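Ara h 8 allergen isoform (Arachis hypogaea, PDB 6V8M) binds the hydrophobic probe 8-anilino-1-naphthalene sulfonate as a pathogenesis-related PR-10 protein of the Bet v 1 family, and may bind abscisic acid in signalling and plant defence. Local coordinates at residues Leu19-Thr23 and Val24-Asp28; Ala73-Glu76 and Ala77-Thr80. One frame throughout, in Å; residues are numbered along the deposited sequence.

Interaction 1: residues Leu19-Thr23 and Val24-Asp28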
loop_
_atom_site.group_PDB
_atom_site.type_symbol
_atom_site.label_atom_id
_atom_site.label_comp_id
_atom_site.label_asym_id
_atom_site.label_seq_id
_atom_site.Cartn_x
_atom_site.Cartn_y
_atom_site.Cartn_z
ATOM N N LEU A 19 4.067 -13.738 4.566
ATOM C CA LEU A 19 4.023 -12.255 4.543
ATOM C C LEU A 19 3.077 -11.767 3.435
ATOM O O LEU A 19 2.291 -10.862 3.698
ATOM C CB LEU A 19 5.441 -11.715 4.354
ATOM C CG LEU A 19 5.594 -10.197 4.505
ATOM C CD1 LEU A 19 5.033 -9.733 5.853
ATOM C CD2 LEU A 19 7.077 -9.832 4.354
ATOM N N PHE A 20 3.065 -12.410 2.269
ATOM C CA PHE A 20 2.160 -12.051 1.144
ATOM C C PHE A 20 0.708 -12.314 1.528
ATOM O O PHE A 20 -0.197 -11.498 1.219
ATOM C CB PHE A 20 2.551 -12.802 -0.116
ATOM C CG PHE A 20 1.823 -12.340 -1.346
ATOM C CD1 PHE A 20 2.217 -11.183 -1.999
ATOM C CD2 PHE A 20 0.689 -12.996 -1.773
ATOM C CE1 PHE A 20 1.527 -10.739 -3.116
ATOM C CE2 PHE A 20 0.004 -12.551 -2.897
ATOM C CZ PHE A 20 0.432 -11.437 -3.567
ATOM N N LYS A 21 0.466 -13.450 2.173
ATOM C CA LYS A 21 -0.909 -13.820 2.586
ATOM C C LYS A 21 -1.462 -12.727 3.511
ATOM O O LYS A 21 -2.617 -12.323 3.342
ATOM C CB LYS A 21 -0.919 -15.184 3.281
ATOM C CG LYS A 21 -2.315 -15.657 3.669
ATOM C CD LYS A 21 -2.386 -17.118 4.022
ATOM C CE LYS A 21 -3.788 -17.541 4.402
ATOM N NZ LYS A 21 -3.985 -17.500 5.871
ATOM N N ALA A 22 -0.671 -12.280 4.487
ATOM C CA ALA A 22 -1.133 -11.282 5.484
ATOM C C ALA A 22 -1.264 -9.898 4.838
ATOM O O ALA A 22 -2.265 -9.223 5.087
ATOM C CB ALA A 22 -0.191 -11.284 6.644
ATOM N N THR A 23 -0.259 -9.446 4.090
ATOM C CA THR A 23 -0.218 -8.054 3.583
ATOM C C THR A 23 -1.138 -7.879 2.369
ATOM O O THR A 23 -1.673 -6.770 2.188
ATOM C CB THR A 23 1.199 -7.594 3.253
ATOM O OG1 THR A 23 1.802 -8.467 2.294
ATOM C CG2 THR A 23 2.076 -7.547 4.480
ATOM N N VAL A 24 -1.313 -8.898 1.541
ATOM C CA VAL A 24 -2.026 -8.692 0.257
ATOM C C VAL A 24 -3.319 -9.503 0.273
ATOM O O VAL A 24 -4.383 -8.903 0.107
ATOM C CB VAL A 24 -1.118 -9.053 -0.926
ATOM C CG1 VAL A 24 -1.882 -8.988 -2.229
ATOM C CG2 VAL A 24 0.105 -8.151 -0.951
ATOM N N VAL A 25 -3.241 -10.814 0.460
ATOM C CA VAL A 25 -4.450 -11.674 0.306
ATOM C C VAL A 25 -5.454 -11.317 1.410
ATOM O O VAL A 25 -6.626 -11.129 1.071
ATOM C CB VAL A 25 -4.075 -13.161 0.269
ATOM C CG1 VAL A 25 -5.284 -14.068 0.118
ATOM C CG2 VAL A 25 -3.067 -13.432 -0.841
ATOM N N ASP A 26 -4.997 -11.119 2.650
ATOM C CA ASP A 26 -5.847 -10.809 3.833
ATOM C C ASP A 26 -5.725 -9.332 4.240
ATOM O O ASP A 26 -6.306 -8.937 5.284
ATOM C CB ASP A 26 -5.467 -11.697 5.023
ATOM C CG ASP A 26 -5.710 -13.185 4.779
ATOM O OD1 ASP A 26 -6.501 -13.509 3.865
ATOM O OD2 ASP A 26 -5.115 -14.015 5.510
ATOM N N GLY A 27 -5.037 -8.512 3.448
ATOM C CA GLY A 27 -4.750 -7.114 3.800
ATOM C C GLY A 27 -6.018 -6.299 3.979
ATOM O O GLY A 27 -6.029 -5.478 4.878
ATOM N N ASP A 28 -7.064 -6.547 3.191
ATOM C CA ASP A 28 -8.313 -5.744 3.297
ATOM C C ASP A 28 -8.978 -5.974 4.653
ATOM O O ASP A 28 -9.496 -5.006 5.218
ATOM C CB ASP A 28 -9.285 -6.046 2.157
ATOM C CG ASP A 28 -8.775 -5.574 0.811
ATOM O OD1 ASP A 28 -7.792 -4.811 0.791
ATOM O OD2 ASP A 28 -9.330 -6.015 -0.208
HETATM O O HOH W 1 -3.797 -5.637 0.137
#
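Phe20 and Val24 meet one turn apart on helix 16-25, the valine lying over one face of the ring. Val24 CB stands 3.9 Å from the Phe20 ring centroid, only 15° off the normal, a CH-pi contact displaced toward the rim, while CG1 reaches Phe20 CZ at 3.6 Å. The phenyl gets there because CG is anti to the backbone N (chi1 -171°), which leans the outward-standing ring toward the next turn and over Val24. Val25 CG2 adds a slanting contact with Phe20 CE2, and the two side chains run nearly at right angles. The carbonyl of Phe20 takes two amides, Val24 N at 2.8 Å and Val25 N at 3.2 Å, the second in the carbonyl plane. Lys21 continues this widening: its O accepts Asp26 N almost straight along the carbonyl direction, an i to i+5 bond of the pi-type turn that ends helix 16-25. After the single non-helical residue Asp26, helix 27-34 begins, giving the short V-shaped helix pair on which the long C-terminal helix rests in the Bet v 1 fold. On the exposed side, the Lys21 chain runs alongside Asp26 OD2, NZ making a long salt bridge of 3.7 Å. Ala22 buries its small methyl against Ile146 and Val150 of helix 129-152. Thr23 OG1 donates to Leu19 O at 2.8 Å from above the carbonyl plane; that oxygen also holds Thr23 N. Gly27 CA makes a CA-H...O contact of 3.5 Å with Thr23 O, which a beta carbon here would run into, and one water donates to that same oxygen and weakly to Val24 O.

Interaction 2: residues Ala73-Glu76 and Ala77-Thr80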
loop_
_atom_site.group_PDB
_atom_site.type_symbol
_atom_site.label_atom_id
_atom_site.label_comp_id
_atom_site.label_asym_id
_atom_site.label_seq_id
_atom_site.Cartn_x
_atom_site.Cartn_y
_atom_site.Cartn_z
ATOM N N ALA A 73 -1.893 -5.232 -10.614
ATOM C CA ALA A 73 -1.444 -6.620 -10.820
ATOM C C ALA A 73 -1.420 -7.330 -9.483
ATOM O O ALA A 73 -1.092 -6.688 -8.469
ATOM C CB ALA A 73 -0.081 -6.666 -11.489
ATOM N N ILE A 74 -1.752 -8.614 -9.486
ATOM C CA ILE A 74 -1.650 -9.425 -8.251
ATOM C C ILE A 74 -1.343 -10.866 -8.651
ATOM O O ILE A 74 -2.019 -11.385 -9.565
ATOM C CB ILE A 74 -2.910 -9.285 -7.380
ATOM C CG1 ILE A 74 -2.769 -10.089 -6.089
ATOM C CG2 ILE A 74 -4.188 -9.653 -8.133
ATOM C CD1 ILE A 74 -3.879 -9.813 -5.092
ATOM N N ASP A 75 -0.314 -11.445 -8.038
ATOM C CA ASP A 75 0.120 -12.821 -8.368
ATOM C C ASP A 75 0.731 -13.458 -7.124
ATOM O O ASP A 75 1.827 -13.031 -6.716
ATOM C CB ASP A 75 1.060 -12.843 -9.576
ATOM C CG ASP A 75 1.346 -14.263 -10.046
ATOM O OD1 ASP A 75 0.449 -14.900 -10.616
ATOM O OD2 ASP A 75 2.414 -14.766 -9.721
ATOM N N GLU A 76 0.059 -14.482 -6.606
ATOM C CA GLU A 76 0.498 -15.202 -5.394
ATOM C C GLU A 76 1.850 -15.877 -5.630
ATOM O O GLU A 76 2.671 -15.795 -4.740
ATOM C CB GLU A 76 -0.525 -16.243 -4.949
ATOM C CG GLU A 76 -1.572 -15.645 -4.035
ATOM C CD GLU A 76 -2.565 -16.628 -3.442
ATOM O OE1 GLU A 76 -3.641 -16.173 -3.006
ATOM O OE2 GLU A 76 -2.263 -17.848 -3.425
ATOM N N ALA A 77 2.094 -16.514 -6.770
ATOM C CA ALA A 77 3.299 -17.353 -6.946
ATOM C C ALA A 77 4.546 -16.473 -6.953
ATOM O O ALA A 77 5.612 -16.927 -6.447
ATOM C CB ALA A 77 3.246 -18.152 -8.204
ATOM N N THR A 78 4.430 -15.256 -7.480
ATOM C CA THR A 78 5.572 -14.310 -7.585
ATOM C C THR A 78 5.539 -13.297 -6.430
ATOM O O THR A 78 6.410 -12.434 -6.397
ATOM C CB THR A 78 5.595 -13.606 -8.947
ATOM O OG1 THR A 78 4.398 -12.830 -9.089
ATOM C CG2 THR A 78 5.760 -14.576 -10.095
ATOM N N TYR A 79 4.561 -13.369 -5.526
ATOM C CA TYR A 79 4.465 -12.441 -4.373
ATOM C C TYR A 79 4.395 -10.993 -4.868
ATOM O O TYR A 79 4.989 -10.091 -4.291
ATOM C CB TYR A 79 5.650 -12.618 -3.434
ATOM C CG TYR A 79 5.949 -14.038 -3.053
ATOM C CD1 TYR A 79 5.024 -14.838 -2.425
ATOM C CD2 TYR A 79 7.188 -14.586 -3.329
ATOM C CE1 TYR A 79 5.321 -16.148 -2.076
ATOM C CE2 TYR A 79 7.508 -15.884 -2.969
ATOM C CZ TYR A 79 6.580 -16.666 -2.321
ATOM O OH TYR A 79 6.932 -17.949 -1.984
ATOM N N THR A 80 3.655 -10.789 -5.947
ATOM C CA THR A 80 3.514 -9.509 -6.670
ATOM C C THR A 80 2.203 -8.827 -6.287
ATOM O O THR A 80 1.154 -9.432 -6.398
ATOM C CB THR A 80 3.602 -9.701 -8.187
ATOM O OG1 THR A 80 4.979 -10.005 -8.424
ATOM C CG2 THR A 80 3.213 -8.450 -8.948
#
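The side chains of Asp75 and Thr78 cross at about a right angle, and a single carboxylate oxygen accepts from both hydrogen-bond donors of the threonine. Thr78 OG1 donates to Asp75 OD2 at 2.8 Å along the anti lone pair, while Thr78 N reaches the same OD2 at 3.1 Å from the opposite face of its plane. The short arm of Asp75, with CG anti to the backbone N (chi1 -172°), swings the acid in toward the turn. Two bonds on one oxygen should limit its rotation and probably favour the charged form. Tyr79 CB leads away from residues 73-76, yet the ring comes back over the turn, one face toward Ala77 O, 4.0 Å above its centre. Tyr79 N donates to Glu76 O at 3.2 Å, closing the type I turn Glu76-Tyr79. Thr80, beta-branched as suits a strand, forms a hydrogen-bonded antiparallel pair with Asp75: Thr80 N to Asp75 O and Asp75 N to Thr80 O, each 3.0 Å. Tyr79, in a left-handed backbone conformation, and Thr80 both face Asp75: a type I turn with a G1 beta bulge, the hairpin joining strands 64-75 and 80-86 of the curved antiparallel sheet.

Interactions 1 and 2 lie one against the other, their centres about 11 Å apart, so that the end of helix 16-25 packs on the tip of a hairpin. Phe20 joins them: its CE1 approaches Tyr79 C at 3.4 Å. Alongside, Val24 CG1 touches Ile74 CD1 at 3.6 Å, and Val25 CG2 rests near Glu76 OE1 at 3.5 Å. The helix thus turns apolar side chains toward residues 73-80 and its alanine and threonine toward helix 129-152. A bound 8-anilino-1-naphthalene sulfonate is about 8 Å from the Thr23 side chain, and one lies about 12 Å from that of Tyr79, so neither of these side chains touches the ligand.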